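Local coordinates for peroxisomal membrane protein LPX1 (Saccharomyces cerevisiae, PDB 2Y6U) that hydrolyses acyl esters, with acyl esterase, lipase and phospholipase A activity, as a peroxisomal enzyme of the alpha/beta hydrolase family, at residues A[17-22]-A[118-123]; A[44-49]-A[85-90]; A[77-82]-A[340-345]; A[94-99]-A[259-264]. All blocks are in the same frame, centred on the assembly; numbering follows the deposited sequence. Where two conformers were deposited one is given.

Interaction 1. Residues A[17-22]-A[118-123]; sequences WPRAPQ and ARDVLK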
loop_
_atom_site.group_PDB
_atom_site.type_symbol
_atom_site.label_atom_id
_atom_site.label_comp_id
_atom_site.label_asym_id
_atom_site.label_seq_id
_atom_site.Cartn_x
_atom_site.Cartn_y
_atom_site.Cartn_z
ATOM N N TRP A 17 7.823 -5.993 0.764
ATOM C CA TRP A 17 8.348 -6.252 2.133
ATOM C C TRP A 17 7.938 -5.084 2.968
ATOM O O TRP A 17 7.990 -3.902 2.511
ATOM C CB TRP A 17 9.917 -6.436 2.103
ATOM C CG TRP A 17 10.479 -6.737 3.474
ATOM C CD1 TRP A 17 10.716 -7.981 3.997
ATOM C CD2 TRP A 17 10.766 -5.803 4.518
ATOM N NE1 TRP A 17 11.104 -7.874 5.301
ATOM C CE2 TRP A 17 11.186 -6.552 5.652
ATOM C CE3 TRP A 17 10.721 -4.424 4.625
ATOM C CZ2 TRP A 17 11.487 -5.944 6.879
ATOM C CZ3 TRP A 17 11.063 -3.830 5.811
ATOM C CH2 TRP A 17 11.409 -4.596 6.942
ATOM N N PRO A 18 7.577 -5.342 4.232
ATOM C CA PRO A 18 7.439 -6.588 4.966
ATOM C C PRO A 18 6.156 -7.298 4.657
ATOM O O PRO A 18 5.363 -6.806 3.867
ATOM C CB PRO A 18 7.516 -6.158 6.442
ATOM C CG PRO A 18 6.982 -4.774 6.431
ATOM C CD PRO A 18 7.351 -4.182 5.074
ATOM N N ARG A 19 6.036 -8.472 5.267
ATOM C CA ARG A 19 5.001 -9.446 4.995
ATOM C C ARG A 19 4.443 -9.952 6.321
ATOM O O ARG A 19 4.998 -9.702 7.374
ATOM C CB ARG A 19 5.515 -10.610 4.118
ATOM C CG ARG A 19 6.295 -10.111 2.851
ATOM C CD ARG A 19 6.637 -11.292 1.972
ATOM N NE ARG A 19 5.518 -11.893 1.248
ATOM C CZ ARG A 19 5.004 -11.390 0.100
ATOM N NH1 ARG A 19 5.505 -10.265 -0.391
ATOM N NH2 ARG A 19 4.083 -12.055 -0.594
ATOM N N ALA A 20 3.313 -10.642 6.234
ATOM C CA ALA A 20 2.697 -11.228 7.428
ATOM C C ALA A 20 3.733 -12.176 8.080
ATOM O O ALA A 20 4.583 -12.845 7.391
ATOM C CB ALA A 20 1.433 -12.057 6.989
ATOM N N PRO A 21 3.599 -12.334 9.392
ATOM C CA PRO A 21 4.543 -13.266 10.102
ATOM C C PRO A 21 4.406 -14.705 9.547
ATOM O O PRO A 21 3.327 -15.108 9.115
ATOM C CB PRO A 21 3.998 -13.232 11.566
ATOM C CG PRO A 21 3.232 -12.035 11.698
ATOM C CD PRO A 21 2.603 -11.746 10.316
ATOM N N GLN A 22 5.521 -15.407 9.432
ATOM C CA GLN A 22 5.588 -16.771 8.827
ATOM C C GLN A 22 5.236 -16.834 7.357
ATOM O O GLN A 22 4.948 -17.920 6.824
ATOM C CB GLN A 22 4.783 -17.806 9.643
ATOM C CG GLN A 22 5.463 -18.144 10.959
ATOM C CD GLN A 22 5.387 -17.034 11.962
ATOM O OE1 GLN A 22 4.294 -16.533 12.260
ATOM N NE2 GLN A 22 6.539 -16.657 12.532
ATOM N N ALA A 118 -1.415 -8.937 -3.049
ATOM C CA ALA A 118 -1.824 -7.699 -3.688
ATOM C C ALA A 118 -0.786 -6.621 -3.624
ATOM O O ALA A 118 -0.534 -5.906 -4.654
ATOM C CB ALA A 118 -3.213 -7.186 -3.165
ATOM N N ARG A 119 -0.110 -6.481 -2.498
ATOM C CA ARG A 119 1.047 -5.613 -2.468
ATOM C C ARG A 119 2.148 -5.977 -3.539
ATOM O O ARG A 119 2.825 -5.062 -4.080
ATOM C CB ARG A 119 1.665 -5.456 -1.040
ATOM C CG ARG A 119 0.780 -4.702 -0.038
ATOM C CD ARG A 119 1.362 -4.215 1.324
ATOM N NE ARG A 119 1.074 -5.351 2.166
ATOM C CZ ARG A 119 0.050 -5.516 2.958
ATOM N NH1 ARG A 119 -0.823 -4.652 3.173
ATOM N NH2 ARG A 119 -0.118 -6.678 3.464
ATOM N N ASP A 120 2.344 -7.250 -3.772
ATOM C CA ASP A 120 3.298 -7.704 -4.805
ATOM C C ASP A 120 2.866 -7.241 -6.212
ATOM O O ASP A 120 3.673 -6.739 -7.004
ATOM C CB ASP A 120 3.365 -9.229 -4.772
ATOM C CG ASP A 120 4.025 -9.749 -3.465
ATOM O OD1 ASP A 120 4.771 -8.979 -2.814
ATOM O OD2 ASP A 120 3.727 -10.911 -3.105
ATOM N N VAL A 121 1.552 -7.362 -6.461
ATOM C CA VAL A 121 0.963 -6.968 -7.700
ATOM C C VAL A 121 1.209 -5.503 -7.875
ATOM O O VAL A 121 1.580 -5.032 -8.980
ATOM C CB VAL A 121 -0.496 -7.303 -7.787
ATOM C CG1 VAL A 121 -1.121 -6.662 -9.106
ATOM C CG2 VAL A 121 -0.716 -8.902 -7.844
ATOM N N LEU A 122 0.943 -4.706 -6.852
ATOM C CA LEU A 122 1.131 -3.271 -6.962
ATOM C C LEU A 122 2.601 -2.912 -7.223
ATOM O O LEU A 122 2.891 -1.988 -7.985
ATOM C CB LEU A 122 0.631 -2.545 -5.732
ATOM C CG LEU A 122 -0.933 -2.588 -5.598
ATOM C CD1 LEU A 122 -1.277 -1.957 -4.183
ATOM C CD2 LEU A 122 -1.603 -1.818 -6.727
ATOM N N LYS A 123 3.495 -3.567 -6.523
ATOM C CA LYS A 123 4.932 -3.297 -6.680
ATOM C C LYS A 123 5.312 -3.490 -8.201
ATOM O O LYS A 123 5.944 -2.637 -8.776
ATOM C CB LYS A 123 5.752 -4.228 -5.756
ATOM C CG LYS A 123 7.250 -3.839 -5.769
ATOM C CD LYS A 123 7.991 -4.773 -4.750
ATOM C CE LYS A 123 9.430 -4.335 -4.354
ATOM N NZ LYS A 123 10.214 -4.734 -5.470
HETATM O O HOH W 1 3.528 -7.168 1.694
#
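With CG beside the backbone N and anti to the carbonyl carbon (chi1 -49°) and a bend at its third torsion (chi3 72°), Arg19 carries its guanidinium across to Asp120, whose own CG takes the equivalent position (chi1 -68°). The two side chains meet almost at right angles, yet their flat ends lie nearly coplanar. This is an end-on, two-pronged salt bridge: Arg19 NH1 donates to Asp120 OD1 at 2.8 Å, and Arg19 NH2 to Asp120 OD2, also at 2.8 Å. Both oxygens accept through their syn lone pairs, and both bonds run close to the guanidinium plane, the first the straighter of the two. Such paired bonds hold the carboxylate in the plane of the guanidinium, edge to edge, and should resist rotation of either group.

Ser16 reinforces both partners, its OG bonding Asp120 OD1 and its carbonyl O receiving Arg19 NH1, so the arginine is steered from its own loop as well as from the helix. A second, indirect link runs through a water that donates to Pro18 O at 2.9 Å and accepts from Arg119 NE at 3.1 Å, lying at the edge of that guanidinium. The peptide bond preceding Pro18 is cis, and the proline places CB over the centre of the Trp17 ring, 3.7 Å above its plane.

At the subunit interface, the contact ties the loop between strands 6-11 and 35-40 to helix 114-125, which flanks the alpha/beta hydrolase sheet. That helix packs through Ala118, Val121 and Leu122 on helix 146-157, while Arg119 NH1 reaches Leu157 O of the second subunit.

Interaction 2. Residues A[44-49]-A[85-90]; sequences QRRSRT and AIDKVL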
loop_
_atom_site.group_PDB
_atom_site.type_symbol
_atom_site.label_atom_id
_atom_site.label_comp_id
_atom_site.label_asym_id
_atom_site.label_seq_id
_atom_site.Cartn_x
_atom_site.Cartn_y
_atom_site.Cartn_z
ATOM N N GLN A 44 4.157 2.069 -33.518
ATOM C CA GLN A 44 4.292 2.994 -34.630
ATOM C C GLN A 44 2.934 3.282 -35.347
ATOM O O GLN A 44 2.783 4.321 -36.007
ATOM C CB GLN A 44 5.450 2.557 -35.557
ATOM C CG GLN A 44 5.397 1.169 -36.277
ATOM C CD GLN A 44 4.648 0.033 -35.569
ATOM O OE1 GLN A 44 4.959 -0.364 -34.402
ATOM N NE2 GLN A 44 3.663 -0.530 -36.294
ATOM N N ARG A 45 1.945 2.392 -35.182
ATOM C CA ARG A 45 0.547 2.655 -35.621
ATOM C C ARG A 45 -0.263 3.572 -34.668
ATOM O O ARG A 45 -1.341 4.058 -35.061
ATOM C CB ARG A 45 -0.259 1.352 -35.788
ATOM C CG ARG A 45 0.096 0.456 -36.975
ATOM C CD ARG A 45 -0.702 -0.857 -36.902
ATOM N NE ARG A 45 -0.995 -1.450 -38.217
ATOM C CZ ARG A 45 -1.266 -2.747 -38.436
ATOM N NH1 ARG A 45 -1.280 -3.648 -37.443
ATOM N NH2 ARG A 45 -1.507 -3.160 -39.677
ATOM N N ARG A 46 0.224 3.806 -33.442
ATOM C CA ARG A 46 -0.510 4.690 -32.510
ATOM C C ARG A 46 -0.398 6.165 -32.989
ATOM O O ARG A 46 0.654 6.600 -33.472
ATOM C CB ARG A 46 -0.211 4.404 -30.959
ATOM C CG ARG A 46 1.144 4.904 -30.249
ATOM C CD ARG A 46 1.462 4.201 -28.816
ATOM N NE ARG A 46 2.837 4.522 -28.314
ATOM C CZ ARG A 46 3.428 4.050 -27.191
ATOM N NH1 ARG A 46 2.810 3.199 -26.379
ATOM N NH2 ARG A 46 4.670 4.436 -26.869
ATOM N N SER A 47 -1.534 6.869 -32.989
ATOM C CA SER A 47 -1.549 8.318 -33.145
ATOM C C SER A 47 -1.123 8.906 -31.806
ATOM O O SER A 47 -0.904 8.159 -30.833
ATOM C CB SER A 47 -2.932 8.823 -33.566
ATOM O OG SER A 47 -3.942 8.453 -32.653
ATOM N N ARG A 48 -0.981 10.228 -31.750
ATOM C CA ARG A 48 -0.617 10.915 -30.495
ATOM C C ARG A 48 -1.719 10.720 -29.444
ATOM O O ARG A 48 -1.417 10.461 -28.273
ATOM C CB ARG A 48 -0.402 12.424 -30.722
ATOM C CG ARG A 48 0.800 12.809 -31.601
ATOM C CD ARG A 48 0.839 14.314 -31.846
ATOM N NE ARG A 48 1.509 14.698 -33.103
ATOM C CZ ARG A 48 1.675 15.958 -33.510
ATOM N NH1 ARG A 48 1.219 16.962 -32.767
ATOM N NH2 ARG A 48 2.292 16.230 -34.669
ATOM N N THR A 49 -2.983 10.850 -29.902
ATOM C CA THR A 49 -4.200 10.759 -29.048
ATOM C C THR A 49 -4.669 9.322 -28.652
ATOM O O THR A 49 -5.721 9.177 -28.021
ATOM C CB THR A 49 -5.447 11.468 -29.718
ATOM O OG1 THR A 49 -5.955 10.646 -30.782
ATOM C CG2 THR A 49 -5.109 12.883 -30.237
ATOM N N ALA A 85 -5.363 0.903 -28.101
ATOM C CA ALA A 85 -4.670 -0.340 -28.359
ATOM C C ALA A 85 -3.992 -0.815 -27.096
ATOM O O ALA A 85 -3.517 -0.021 -26.287
ATOM C CB ALA A 85 -3.580 -0.160 -29.530
ATOM N N ILE A 86 -3.918 -2.126 -26.953
ATOM C CA ILE A 86 -3.172 -2.746 -25.887
ATOM C C ILE A 86 -1.706 -2.428 -26.005
ATOM O O ILE A 86 -1.070 -2.611 -27.076
ATOM C CB ILE A 86 -3.333 -4.289 -25.822
ATOM C CG1 ILE A 86 -4.768 -4.650 -25.458
ATOM C CG2 ILE A 86 -2.420 -4.895 -24.720
ATOM C CD1 ILE A 86 -5.004 -6.154 -25.650
ATOM N N ASP A 87 -1.142 -1.874 -24.948
ATOM C CA ASP A 87 0.264 -1.579 -24.983
ATOM C C ASP A 87 1.033 -2.634 -24.226
ATOM O O ASP A 87 2.005 -3.122 -24.728
ATOM C CB ASP A 87 0.499 -0.188 -24.440
ATOM C CG ASP A 87 1.882 0.351 -24.760
ATOM O OD1 ASP A 87 2.241 0.450 -25.981
ATOM O OD2 ASP A 87 2.607 0.627 -23.765
ATOM N N LYS A 88 0.699 -2.886 -22.958
ATOM C CA LYS A 88 1.339 -3.897 -22.121
ATOM C C LYS A 88 0.341 -4.869 -21.511
ATOM O O LYS A 88 -0.720 -4.469 -21.076
ATOM C CB LYS A 88 2.095 -3.278 -20.964
ATOM C CG LYS A 88 3.275 -2.383 -21.365
ATOM C CD LYS A 88 4.297 -2.299 -20.173
ATOM C CE LYS A 88 5.584 -1.558 -20.458
ATOM N NZ LYS A 88 6.484 -1.800 -19.229
ATOM N N VAL A 89 0.725 -6.128 -21.387
ATOM C CA VAL A 89 -0.024 -7.099 -20.613
ATOM C C VAL A 89 0.933 -7.739 -19.631
ATOM O O VAL A 89 2.014 -8.200 -20.029
ATOM C CB VAL A 89 -0.642 -8.253 -21.463
ATOM C CG1 VAL A 89 -1.479 -9.232 -20.585
ATOM C CG2 VAL A 89 -1.483 -7.697 -22.577
ATOM N N LEU A 90 0.566 -7.787 -18.352
ATOM C CA LEU A 90 1.404 -8.432 -17.325
ATOM C C LEU A 90 0.736 -9.673 -16.814
ATOM O O LEU A 90 -0.415 -9.633 -16.346
ATOM C CB LEU A 90 1.603 -7.510 -16.138
ATOM C CG LEU A 90 2.009 -6.069 -16.430
ATOM C CD1 LEU A 90 2.212 -5.212 -15.148
ATOM C CD2 LEU A 90 3.317 -6.004 -17.294
#
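Arg46, in the loop that leads from strand 35-40 to strand 51-58, forms a salt bridge with Asp87 on strand 84-92 of the central alpha/beta hydrolase sheet. Strand 84-92 lies between those two strands, so the loop spans its end. Arg46 turns its CB toward the strand. There CG sits between the backbone N and the carbonyl carbon (chi1 77°), a crowded position, and the rest of the chain runs out extended to NE, giving the guanidinium its full reach. Next, Ser47 fastens the loop, its OG taking a hydrogen bond from Asn83 ND2.

The same oxygen that Arg46 meets, Asp87 OD1, also pairs with Arg43 NE, its stronger partner, and the aspartate side chain touches Arg52. Three arginines thus gather round one buried acid, which is probably kept ionised by them. An asparagine in its place would probably leave the Arg46 and Arg43 guanidinium groups without their shared negative mate. There is no two-nitrogen grip across the contact: with the guanidinium and carboxylate planes 33° apart, only NH1 of Arg46 is close, 2.8 Å from Asp87 OD1, whereas Asp87 OD2 stands 3.7 Å from the same nitrogen.

Interaction 3. Residues A[77-82]-A[340-345]; sequences AADAEG and HIHEFV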
loop_
_atom_site.group_PDB
_atom_site.type_symbol
_atom_site.label_atom_id
_atom_site.label_comp_id
_atom_site.label_asym_id
_atom_site.label_seq_id
_atom_site.Cartn_x
_atom_site.Cartn_y
_atom_site.Cartn_z
ATOM N N ALA A 77 -8.896 -6.269 -30.065
ATOM C CA ALA A 77 -8.163 -5.722 -31.224
ATOM C C ALA A 77 -8.078 -4.202 -31.062
ATOM O O ALA A 77 -8.977 -3.594 -30.441
ATOM C CB ALA A 77 -8.906 -6.056 -32.537
ATOM N N ALA A 78 -7.015 -3.605 -31.610
ATOM C CA ALA A 78 -6.857 -2.177 -31.653
ATOM C C ALA A 78 -8.037 -1.663 -32.425
ATOM O O ALA A 78 -8.365 -2.186 -33.516
ATOM C CB ALA A 78 -5.556 -1.803 -32.341
ATOM N N ASP A 79 -8.720 -0.669 -31.872
ATOM C CA ASP A 79 -9.917 -0.195 -32.534
ATOM C C ASP A 79 -9.660 1.207 -33.100
ATOM O O ASP A 79 -9.179 2.120 -32.363
ATOM C CB ASP A 79 -11.148 -0.313 -31.608
ATOM C CG ASP A 79 -11.799 -1.729 -31.659
ATOM O OD1 ASP A 79 -12.521 -2.008 -32.660
ATOM O OD2 ASP A 79 -11.590 -2.554 -30.717
ATOM N N ALA A 80 -9.950 1.312 -34.397
ATOM C CA ALA A 80 -9.808 2.517 -35.218
ATOM C C ALA A 80 -10.291 3.733 -34.453
ATOM O O ALA A 80 -9.508 4.294 -33.678
ATOM C CB ALA A 80 -10.563 2.360 -36.554
ATOM N N GLU A 81 -11.578 4.076 -34.600
ATOM C CA GLU A 81 -12.136 5.328 -34.058
ATOM C C GLU A 81 -12.175 5.472 -32.515
ATOM O O GLU A 81 -11.883 6.554 -31.990
ATOM C CB GLU A 81 -13.520 5.597 -34.677
ATOM C CG GLU A 81 -13.479 5.871 -36.217
ATOM C CD GLU A 81 -14.763 5.435 -36.930
ATOM O OE1 GLU A 81 -15.578 4.738 -36.278
ATOM O OE2 GLU A 81 -14.966 5.781 -38.127
ATOM N N GLY A 82 -12.477 4.401 -31.776
ATOM C CA GLY A 82 -12.277 4.401 -30.312
ATOM C C GLY A 82 -10.819 4.656 -29.898
ATOM O O GLY A 82 -10.526 4.837 -28.709
ATOM N N HIS A 340 -16.403 -5.504 -22.388
ATOM C CA HIS A 340 -16.387 -4.513 -21.320
ATOM C C HIS A 340 -15.270 -3.530 -21.465
ATOM O O HIS A 340 -15.430 -2.350 -21.173
ATOM C CB HIS A 340 -16.398 -5.146 -19.938
ATOM C CG HIS A 340 -17.681 -5.799 -19.612
ATOM N ND1 HIS A 340 -18.869 -5.103 -19.507
ATOM C CD2 HIS A 340 -17.983 -7.109 -19.485
ATOM C CE1 HIS A 340 -19.849 -5.974 -19.289
ATOM N NE2 HIS A 340 -19.327 -7.195 -19.236
ATOM N N ILE A 341 -14.130 -3.967 -21.922
ATOM C CA ILE A 341 -13.034 -3.002 -22.141
ATOM C C ILE A 341 -13.373 -2.023 -23.235
ATOM O O ILE A 341 -13.145 -0.787 -23.146
ATOM C CB ILE A 341 -11.719 -3.781 -22.530
ATOM C CG1 ILE A 341 -11.174 -4.560 -21.278
ATOM C CG2 ILE A 341 -10.667 -2.827 -23.084
ATOM C CD1 ILE A 341 -9.899 -5.429 -21.652
ATOM N N HIS A 342 -13.945 -2.547 -24.331
ATOM C CA HIS A 342 -14.359 -1.656 -25.409
ATOM C C HIS A 342 -15.373 -0.611 -24.941
ATOM O O HIS A 342 -15.202 0.585 -25.200
ATOM C CB HIS A 342 -14.993 -2.480 -26.560
ATOM C CG HIS A 342 -15.461 -1.661 -27.710
ATOM N ND1 HIS A 342 -14.598 -1.159 -28.659
ATOM C CD2 HIS A 342 -16.704 -1.279 -28.091
ATOM C CE1 HIS A 342 -15.296 -0.508 -29.584
ATOM N NE2 HIS A 342 -16.572 -0.553 -29.258
ATOM N N GLU A 343 -16.416 -1.034 -24.243
ATOM C CA GLU A 343 -17.430 -0.065 -23.820
ATOM C C GLU A 343 -16.787 0.955 -22.844
ATOM O O GLU A 343 -17.084 2.123 -22.870
ATOM C CB GLU A 343 -18.598 -0.778 -23.118
ATOM C CG GLU A 343 -19.465 -1.652 -24.025
ATOM C CD GLU A 343 -20.178 -0.889 -25.169
ATOM O OE1 GLU A 343 -20.605 0.280 -24.995
ATOM O OE2 GLU A 343 -20.320 -1.468 -26.252
ATOM N N PHE A 344 -15.924 0.465 -21.966
ATOM C CA PHE A 344 -15.312 1.352 -20.954
ATOM C C PHE A 344 -14.483 2.458 -21.608
ATOM O O PHE A 344 -14.674 3.663 -21.313
ATOM C CB PHE A 344 -14.495 0.512 -19.933
ATOM C CG PHE A 344 -13.842 1.338 -18.864
ATOM C CD1 PHE A 344 -14.539 1.697 -17.743
ATOM C CD2 PHE A 344 -12.556 1.848 -19.027
ATOM C CE1 PHE A 344 -14.028 2.579 -16.791
ATOM C CE2 PHE A 344 -11.985 2.708 -18.030
ATOM C CZ PHE A 344 -12.755 3.110 -16.943
ATOM N N VAL A 345 -13.599 2.080 -22.552
ATOM C CA VAL A 345 -12.818 3.072 -23.301
ATOM C C VAL A 345 -13.694 4.114 -24.043
ATOM O O VAL A 345 -13.458 5.322 -23.972
ATOM C CB VAL A 345 -11.889 2.415 -24.321
ATOM C CG1 VAL A 345 -11.078 3.493 -25.084
ATOM C CG2 VAL A 345 -11.000 1.374 -23.672
#
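Polar and electrostatic proximity comes first: in one of the two conformers of Asp79, its OD2 lies 3.9 Å from His342 ND1, too far for a hydrogen bond and a tentative approach at best. The imidazole is placed by CG standing opposite the backbone N (chi1 180°), which swings the ring out from helix 330-347 to the loop between strands 51-58 and 84-92. In that conformer the aspartate and histidine side chains cross at about a right angle, with the carboxylate plane turned 62° from the ring. The ring nitrogen nearest the acid is engaged by Tyr84, whose OH hydrogen-bonds His342 ND1.

Van der Waals packing forms the second group. Gly82 O rests 3.9 Å from Val345 CG1, a methyl carbon meeting a carbonyl oxygen, at the point where the two backbones come nearest, 7.2 Å between their CA atoms. Val345 points toward the loop and also packs on Tyr84 and on Leu53 of strand 51-58, while Ile341, one turn earlier, covers Leu53 and Val76. These aliphatic groups belong to the layer between helix and sheet in the alpha/beta hydrolase fold, and the loop meets that layer at Gly82 and Val345.

Chemically, the absence of a direct hydrogen bond or salt bridge implies a contact held by packing, and perhaps by a weak charge attraction should the imidazole be protonated, with Tyr84 as the polar partner that orients the histidine.

Interaction 4. Residues A[94-99]-A[259-264]; sequences QVNHGD and QAQNLL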
loop_
_atom_site.group_PDB
_atom_site.type_symbol
_atom_site.label_atom_id
_atom_site.label_comp_id
_atom_site.label_asym_id
_atom_site.label_seq_id
_atom_site.Cartn_x
_atom_site.Cartn_y
_atom_site.Cartn_z
ATOM N N GLN A 94 2.082 -15.357 -8.294
ATOM C CA GLN A 94 2.197 -15.049 -6.849
ATOM C C GLN A 94 3.414 -15.815 -6.297
ATOM O O GLN A 94 3.848 -16.827 -6.878
ATOM C CB GLN A 94 0.944 -15.528 -6.168
ATOM C CG GLN A 94 -0.313 -14.715 -6.528
ATOM C CD GLN A 94 -0.150 -13.276 -6.059
ATOM O OE1 GLN A 94 0.004 -12.990 -4.875
ATOM N NE2 GLN A 94 -0.212 -12.357 -6.994
ATOM N N VAL A 95 3.932 -15.380 -5.130
ATOM C CA VAL A 95 5.207 -15.877 -4.598
ATOM C C VAL A 95 5.260 -17.376 -4.448
ATOM O O VAL A 95 6.333 -17.961 -4.606
ATOM C CB VAL A 95 5.593 -15.230 -3.216
ATOM C CG1 VAL A 95 6.002 -13.730 -3.356
ATOM C CG2 VAL A 95 4.495 -15.476 -2.172
ATOM N N ASN A 96 4.110 -18.003 -4.145
ATOM C CA ASN A 96 4.070 -19.418 -3.951
ATOM C C ASN A 96 3.469 -20.254 -5.081
ATOM O O ASN A 96 3.029 -21.362 -4.863
ATOM C CB ASN A 96 3.377 -19.683 -2.579
ATOM C CG ASN A 96 1.946 -19.269 -2.568
ATOM O OD1 ASN A 96 1.532 -18.491 -3.407
ATOM N ND2 ASN A 96 1.157 -19.853 -1.650
ATOM N N HIS A 97 3.421 -19.659 -6.267
ATOM C CA HIS A 97 2.909 -20.268 -7.493
ATOM C C HIS A 97 3.943 -20.219 -8.658
ATOM O O HIS A 97 4.736 -19.300 -8.722
ATOM C CB HIS A 97 1.616 -19.575 -7.957
ATOM C CG HIS A 97 0.435 -19.822 -7.053
ATOM N ND1 HIS A 97 0.319 -19.214 -5.806
ATOM C CD2 HIS A 97 -0.718 -20.513 -7.254
ATOM C CE1 HIS A 97 -0.800 -19.653 -5.234
ATOM N NE2 HIS A 97 -1.485 -20.361 -6.116
ATOM N N GLY A 98 3.849 -21.149 -9.596
ATOM C CA GLY A 98 4.513 -20.980 -10.908
ATOM C C GLY A 98 6.000 -20.755 -10.744
ATOM O O GLY A 98 6.662 -21.423 -9.950
ATOM N N ASP A 99 6.527 -19.816 -11.530
ATOM C CA ASP A 99 7.977 -19.598 -11.617
ATOM C C ASP A 99 8.417 -18.883 -10.380
ATOM O O ASP A 99 9.605 -19.002 -9.991
ATOM C CB ASP A 99 8.333 -18.843 -12.898
ATOM C CG ASP A 99 8.192 -19.715 -14.154
ATOM O OD1 ASP A 99 8.438 -20.940 -14.111
ATOM O OD2 ASP A 99 7.843 -19.153 -15.207
ATOM N N GLN A 259 2.191 -28.933 -3.434
ATOM C CA GLN A 259 0.919 -29.298 -2.850
ATOM C C GLN A 259 0.675 -28.551 -1.536
ATOM O O GLN A 259 -0.412 -28.099 -1.302
ATOM C CB GLN A 259 0.839 -30.795 -2.544
ATOM C CG GLN A 259 -0.517 -31.198 -1.953
ATOM C CD GLN A 259 -0.748 -32.716 -1.963
ATOM O OE1 GLN A 259 0.087 -33.460 -1.533
ATOM N NE2 GLN A 259 -1.873 -33.148 -2.496
ATOM N N ALA A 260 1.661 -28.496 -0.643
ATOM C CA ALA A 260 1.468 -27.764 0.633
ATOM C C ALA A 260 1.062 -26.329 0.423
ATOM O O ALA A 260 0.169 -25.799 1.119
ATOM C CB ALA A 260 2.739 -27.865 1.497
ATOM N N GLN A 261 1.685 -25.666 -0.569
ATOM C CA GLN A 261 1.381 -24.222 -0.868
ATOM C C GLN A 261 -0.017 -24.058 -1.455
ATOM O O GLN A 261 -0.732 -23.114 -1.103
ATOM C CB GLN A 261 2.463 -23.608 -1.749
ATOM C CG GLN A 261 3.792 -23.474 -1.018
ATOM C CD GLN A 261 3.715 -22.527 0.151
ATOM O OE1 GLN A 261 2.902 -21.643 0.155
ATOM N NE2 GLN A 261 4.572 -22.707 1.132
ATOM N N ASN A 262 -0.433 -25.071 -2.206
ATOM C CA ASN A 262 -1.733 -25.087 -2.840
ATOM C C ASN A 262 -2.769 -25.123 -1.682
ATOM O O ASN A 262 -3.646 -24.238 -1.576
ATOM C CB ASN A 262 -1.825 -26.306 -3.789
ATOM C CG ASN A 262 -2.847 -26.153 -4.860
ATOM O OD1 ASN A 262 -3.856 -25.486 -4.658
ATOM N ND2 ASN A 262 -2.621 -26.851 -6.035
ATOM N N LEU A 263 -2.595 -26.076 -0.775
ATOM C CA LEU A 263 -3.478 -26.269 0.366
ATOM C C LEU A 263 -3.529 -25.026 1.258
ATOM O O LEU A 263 -4.606 -24.647 1.714
ATOM C CB LEU A 263 -3.078 -27.480 1.178
ATOM C CG LEU A 263 -3.384 -28.819 0.462
ATOM C CD1 LEU A 263 -2.784 -29.995 1.237
ATOM C CD2 LEU A 263 -4.917 -29.051 0.265
ATOM N N LEU A 264 -2.365 -24.412 1.520
ATOM C CA LEU A 264 -2.301 -23.190 2.300
ATOM C C LEU A 264 -3.088 -22.009 1.735
ATOM O O LEU A 264 -3.388 -21.051 2.480
ATOM C CB LEU A 264 -0.821 -22.757 2.468
ATOM C CG LEU A 264 0.055 -23.599 3.352
ATOM C CD1 LEU A 264 1.553 -23.305 3.238
ATOM C CD2 LEU A 264 -0.433 -23.529 4.825
#
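A buried amide-to-amide hydrogen bond joins the turn that follows strand 84-92 to helix 259-264, with Asn96 on the turn and Gln261 on the helix. The donor, Asn96 ND2, lies 3.1 Å from Gln261 OE1 with an N-H...O angle of 163°. It arrives in the carbonyl plane on a lone pair of OE1, and the acceptor in turn lies in the plane of the Asn96 amide. The planes of the two amides nevertheless stand 72° apart.

Gln261 makes this reach by bending at its second torsion (chi2 -64°), which folds the chain so that OE1 also rests 3.4 Å from Asn96 CB. Its CG and CD lie alongside the same carbon, adding packing to the polar link. The other half of the glutamine amide is occupied too: NE2 donates to Gly109 O, which fixes which way round the group sits. On the turn, Asn96 OD1 receives a weak bond from His97 ND1, 2.8 Å away but strongly bent. Were this glutamine cut back to an alanine, Asn96 ND2 and Gly109 O would probably lose their partners and a gap would open beside Asn96 CB.

A type I beta turn from Gln94 to His97, closed by His97 N to Gln94 O, presents the asparagine. Behind it, Gln94 and His97 touch Met146 of helix 146-157, and Val95 meets helix 114-125. Helix 259-264 leans through Leu263 on helix 194-202, and Phe367, Phe371 and Phe374 of the second subunit pack against it.

The contacts fall into two pairs; interaction 3 lies across the chain's centre from 1 and 4, and interaction 2 from 4. Interactions 1 and 4, with centres 15 Å apart, touch: Val95 CG1 lies 3.6 Å from Asp120 OD2 and 3.8 Å from Arg19 NH2, and both contacts meet the second subunit. Interactions 2 and 3, 12 Å apart between centres, join through Ala85 CB and Ala78 CB at 3.8 Å. Between the pairs, centres lie 30 to 35 Å apart, although the nearest atoms of interactions 1 and 2 are about 6 Å apart. The turn of interaction 4 touches Met146, next to Ser145 of a probable nucleophile elbow, which probably puts this contact near the active site.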